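Local coordinates for protein succinyl-CoA ligase (ADP-forming) subunit alpha (Methanosaeta concilii, PDB 6HXI) that binds coenzyme A and joins a CoA-ligase region to a part related to the C-terminal domain of citrate synthase, at residues Y240-A245 with K249-P254. Sequence-based numbering, arbitrary orientation.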
ATOM      1  N   TYR B 240     -49.777 -49.160  18.991  1.00 57.98           N
ATOM      2  CA  TYR B 240     -50.644 -50.300  18.699  1.00 59.44           C
ATOM      3  C   TYR B 240     -49.970 -51.301  17.752  1.00 65.34           C
ATOM      4  O   TYR B 240     -50.427 -52.434  17.659  1.00 67.17           O
ATOM      5  CB  TYR B 240     -52.035 -49.850  18.211  1.00 60.60           C
ATOM      6  CG  TYR B 240     -52.833 -49.212  19.324  1.00 62.90           C
ATOM      7  CD1 TYR B 240     -53.454 -49.990  20.298  1.00 67.33           C
ATOM      8  CD2 TYR B 240     -52.922 -47.825  19.439  1.00 62.20           C
ATOM      9  CE1 TYR B 240     -54.151 -49.406  21.356  1.00 68.66           C
ATOM     10  CE2 TYR B 240     -53.632 -47.231  20.482  1.00 63.31           C
ATOM     11  CZ  TYR B 240     -54.231 -48.027  21.445  1.00 70.44           C
ATOM     12  OH  TYR B 240     -54.921 -47.449  22.477  1.00 71.54           O
ATOM     13  N   MET B 241     -48.861 -50.904  17.089  1.00 62.40           N
ATOM     14  CA  MET B 241     -48.091 -51.820  16.239  1.00 62.51           C
ATOM     15  C   MET B 241     -47.293 -52.732  17.167  1.00 65.81           C
ATOM     16  O   MET B 241     -47.168 -53.930  16.895  1.00 67.35           O
ATOM     17  CB  MET B 241     -47.135 -51.069  15.292  1.00 63.05           C
ATOM     18  CG  MET B 241     -47.831 -50.320  14.171  1.00 67.18           C
ATOM     19  SD  MET B 241     -46.773 -49.063  13.391  1.00 70.83           S
ATOM     20  CE  MET B 241     -45.646 -50.136  12.448  1.00 68.33           C
ATOM     21  N   ILE B 242     -46.798 -52.154  18.288  1.00 60.57           N
ATOM     22  CA  ILE B 242     -46.000 -52.830  19.315  1.00 60.55           C
ATOM     23  C   ILE B 242     -46.856 -53.815  20.069  1.00 66.42           C
ATOM     24  O   ILE B 242     -46.476 -54.978  20.173  1.00 67.72           O
ATOM     25  CB  ILE B 242     -45.269 -51.826  20.261  1.00 61.84           C
ATOM     26  CG1 ILE B 242     -44.398 -50.811  19.451  1.00 59.77           C
ATOM     27  CG2 ILE B 242     -44.428 -52.558  21.326  1.00 62.08           C
ATOM     28  CD1 ILE B 242     -44.292 -49.458  20.089  1.00 56.29           C
ATOM     29  N   ILE B 243     -48.014 -53.361  20.569  1.00 64.10           N
ATOM     30  CA  ILE B 243     -48.986 -54.170  21.323  1.00 66.36           C
ATOM     31  C   ILE B 243     -49.448 -55.380  20.490  1.00 71.96           C
ATOM     32  O   ILE B 243     -49.553 -56.484  21.033  1.00 73.99           O
ATOM     33  CB  ILE B 243     -50.152 -53.254  21.821  1.00 69.50           C
ATOM     34  CG1 ILE B 243     -49.643 -52.244  22.888  1.00 68.85           C
ATOM     35  CG2 ILE B 243     -51.376 -54.042  22.317  1.00 70.67           C
ATOM     36  CD1 ILE B 243     -50.380 -50.886  22.899  1.00 73.13           C
ATOM     37  N   GLN B 244     -49.660 -55.182  19.168  1.00 67.49           N
ATOM     38  CA  GLN B 244     -50.058 -56.270  18.266  1.00 69.15           C
ATOM     39  C   GLN B 244     -48.910 -57.253  18.066  1.00 73.72           C
ATOM     40  O   GLN B 244     -49.155 -58.459  18.025  1.00 75.19           O
ATOM     41  CB  GLN B 244     -50.564 -55.745  16.916  1.00 69.98           C
ATOM     42  CG  GLN B 244     -51.373 -56.800  16.150  1.00 96.32           C
ATOM     43  CD  GLN B 244     -52.374 -56.202  15.198  1.00120.76           C
ATOM     44  OE1 GLN B 244     -52.021 -55.587  14.180  1.00113.20           O
ATOM     45  NE2 GLN B 244     -53.652 -56.405  15.497  1.00115.85           N
ATOM     46  N   ALA B 245     -47.658 -56.740  17.980  1.00 68.27           N
ATOM     47  CA  ALA B 245     -46.469 -57.578  17.832  1.00 68.25           C
ATOM     48  C   ALA B 245     -46.190 -58.367  19.118  1.00 73.09           C
ATOM     49  O   ALA B 245     -45.767 -59.520  19.053  1.00 73.40           O
ATOM     50  CB  ALA B 245     -45.278 -56.731  17.449  1.00 66.56           C
ATOM     51  N   LYS B 249     -46.624 -62.712  19.664  1.00 84.27           N
ATOM     52  CA  LYS B 249     -45.367 -63.291  20.166  1.00 83.59           C
ATOM     53  C   LYS B 249     -44.135 -62.943  19.285  1.00 84.14           C
ATOM     54  O   LYS B 249     -43.172 -63.710  19.243  1.00 83.76           O
ATOM     55  CB  LYS B 249     -45.505 -64.811  20.397  1.00 87.86           C
ATOM     56  CG  LYS B 249     -46.316 -65.191  21.629  1.00 98.69           C
ATOM     57  CD  LYS B 249     -46.272 -66.711  21.862  1.00104.00           C
ATOM     58  CE  LYS B 249     -47.213 -67.160  22.945  1.00111.71           C
ATOM     59  NZ  LYS B 249     -47.397 -68.641  22.950  1.00120.38           N
ATOM     60  N   LYS B 250     -44.166 -61.768  18.608  1.00 78.13           N
ATOM     61  CA  LYS B 250     -43.077 -61.274  17.758  1.00 76.07           C
ATOM     62  C   LYS B 250     -41.980 -60.606  18.605  1.00 78.40           C
ATOM     63  O   LYS B 250     -40.864 -60.416  18.118  1.00 76.63           O
ATOM     64  CB  LYS B 250     -43.606 -60.312  16.679  1.00 77.17           C
ATOM     65  CG  LYS B 250     -44.448 -60.992  15.603  1.00 91.42           C
ATOM     66  CD  LYS B 250     -44.998 -59.984  14.598  1.00 97.89           C
ATOM     67  CE  LYS B 250     -45.843 -60.638  13.540  1.00109.82           C
ATOM     68  NZ  LYS B 250     -45.004 -61.194  12.452  1.00119.63           N
ATOM     69  N   ILE B 251     -42.313 -60.253  19.872  1.00 74.54           N
ATOM     70  CA  ILE B 251     -41.414 -59.656  20.865  1.00 72.33           C
ATOM     71  C   ILE B 251     -41.424 -60.576  22.089  1.00 78.04           C
ATOM     72  O   ILE B 251     -42.368 -60.545  22.881  1.00 77.56           O
ATOM     73  CB  ILE B 251     -41.786 -58.185  21.233  1.00 72.97           C
ATOM     74  CG1 ILE B 251     -41.878 -57.271  19.994  1.00 71.00           C
ATOM     75  CG2 ILE B 251     -40.827 -57.602  22.306  1.00 72.37           C
ATOM     76  CD1 ILE B 251     -42.816 -56.099  20.181  1.00 76.05           C
ATOM     77  N   THR B 252     -40.378 -61.405  22.219  1.00 76.66           N
ATOM     78  CA  THR B 252     -40.219 -62.375  23.312  1.00 78.73           C
ATOM     79  C   THR B 252     -39.399 -61.817  24.484  1.00 81.26           C
ATOM     80  O   THR B 252     -39.577 -62.270  25.616  1.00 83.28           O
ATOM     81  CB  THR B 252     -39.657 -63.705  22.791  1.00 92.16           C
ATOM     82  OG1 THR B 252     -38.320 -63.512  22.324  1.00 94.65           O
ATOM     83  CG2 THR B 252     -40.526 -64.324  21.696  1.00 91.58           C
ATOM     84  N   LYS B 253     -38.499 -60.847  24.210  1.00 73.77           N
ATOM     85  CA  LYS B 253     -37.660 -60.187  25.219  1.00 71.78           C
ATOM     86  C   LYS B 253     -38.539 -59.326  26.120  1.00 75.64           C
ATOM     87  O   LYS B 253     -39.538 -58.803  25.614  1.00 75.09           O
ATOM     88  CB  LYS B 253     -36.587 -59.320  24.551  1.00 70.02           C
ATOM     89  CG  LYS B 253     -35.401 -60.128  24.073  1.00 69.74           C
ATOM     90  CD  LYS B 253     -34.507 -59.355  23.121  1.00 71.02           C
ATOM     91  CE  LYS B 253     -33.731 -60.348  22.304  1.00 74.06           C
ATOM     92  NZ  LYS B 253     -32.841 -59.694  21.338  1.00 78.06           N
ATOM     93  N   PRO B 254     -38.229 -59.174  27.441  1.00 72.36           N
ATOM     94  CA  PRO B 254     -39.100 -58.339  28.292  1.00 71.20           C
ATOM     95  C   PRO B 254     -39.077 -56.872  27.855  1.00 71.27           C
ATOM     96  O   PRO B 254     -38.012 -56.321  27.597  1.00 69.18           O
ATOM     97  CB  PRO B 254     -38.574 -58.586  29.709  1.00 73.69           C
ATOM     98  CG  PRO B 254     -37.181 -59.037  29.528  1.00 78.06           C
ATOM     99  CD  PRO B 254     -37.089 -59.727  28.207  1.00 74.06           C
TER
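Ala245 and Ile251 make the tight half of this contact, with the end of the isoleucine, CD1, lying 3.7 Å from the alanine CB. The same methyl sits 3.8 Å from the carbonyl oxygen of Ile242, and the CG2 branch of Ile242 closes in on it at 4.1 Å as the two isoleucine side chains pass at a slant. Ile251 reaches this spot because CG1 lies beside the backbone N (chi1 -55°), anti to the carbonyl carbon, and chi2 is extended, which lays CD1 against Ala245 and Ile242. Leu213 of helix 212-221 packs on Ala245, and Ile216 on both isoleucines.

How a helix ends and hands the chain back to a sheet is well illustrated here. Helix 239-247 is the connection of a beta-alpha-beta crossover from strand 227-233 to strand 255-260, its parallel neighbour, the outermost strand of the sheet within this chain. The turn out of the helix has the marks of a Schellman motif: Lys249 adopts a left-handed backbone conformation (phi 57°), and Lys250 N donates back to Ala245 O at 2.8 Å (N-H...O angle 149°). Beside that bond the two side chains touch, Ala245 CB lying 4.0 Å from Lys250 CB, the hydrophobic pair of that motif.

Past CG the lysine chain parts from the helix, bends at chi4 and is exposed to solvent, as is Lys249. Thr252 and Lys253 make no contact with residues 240-245; Thr252 OG1 and the backbone N of Lys253 hydrogen-bond to Glu220 OE2, and Lys253 NZ to the carbonyl oxygens of Tyr219, Asn222 and Ile225.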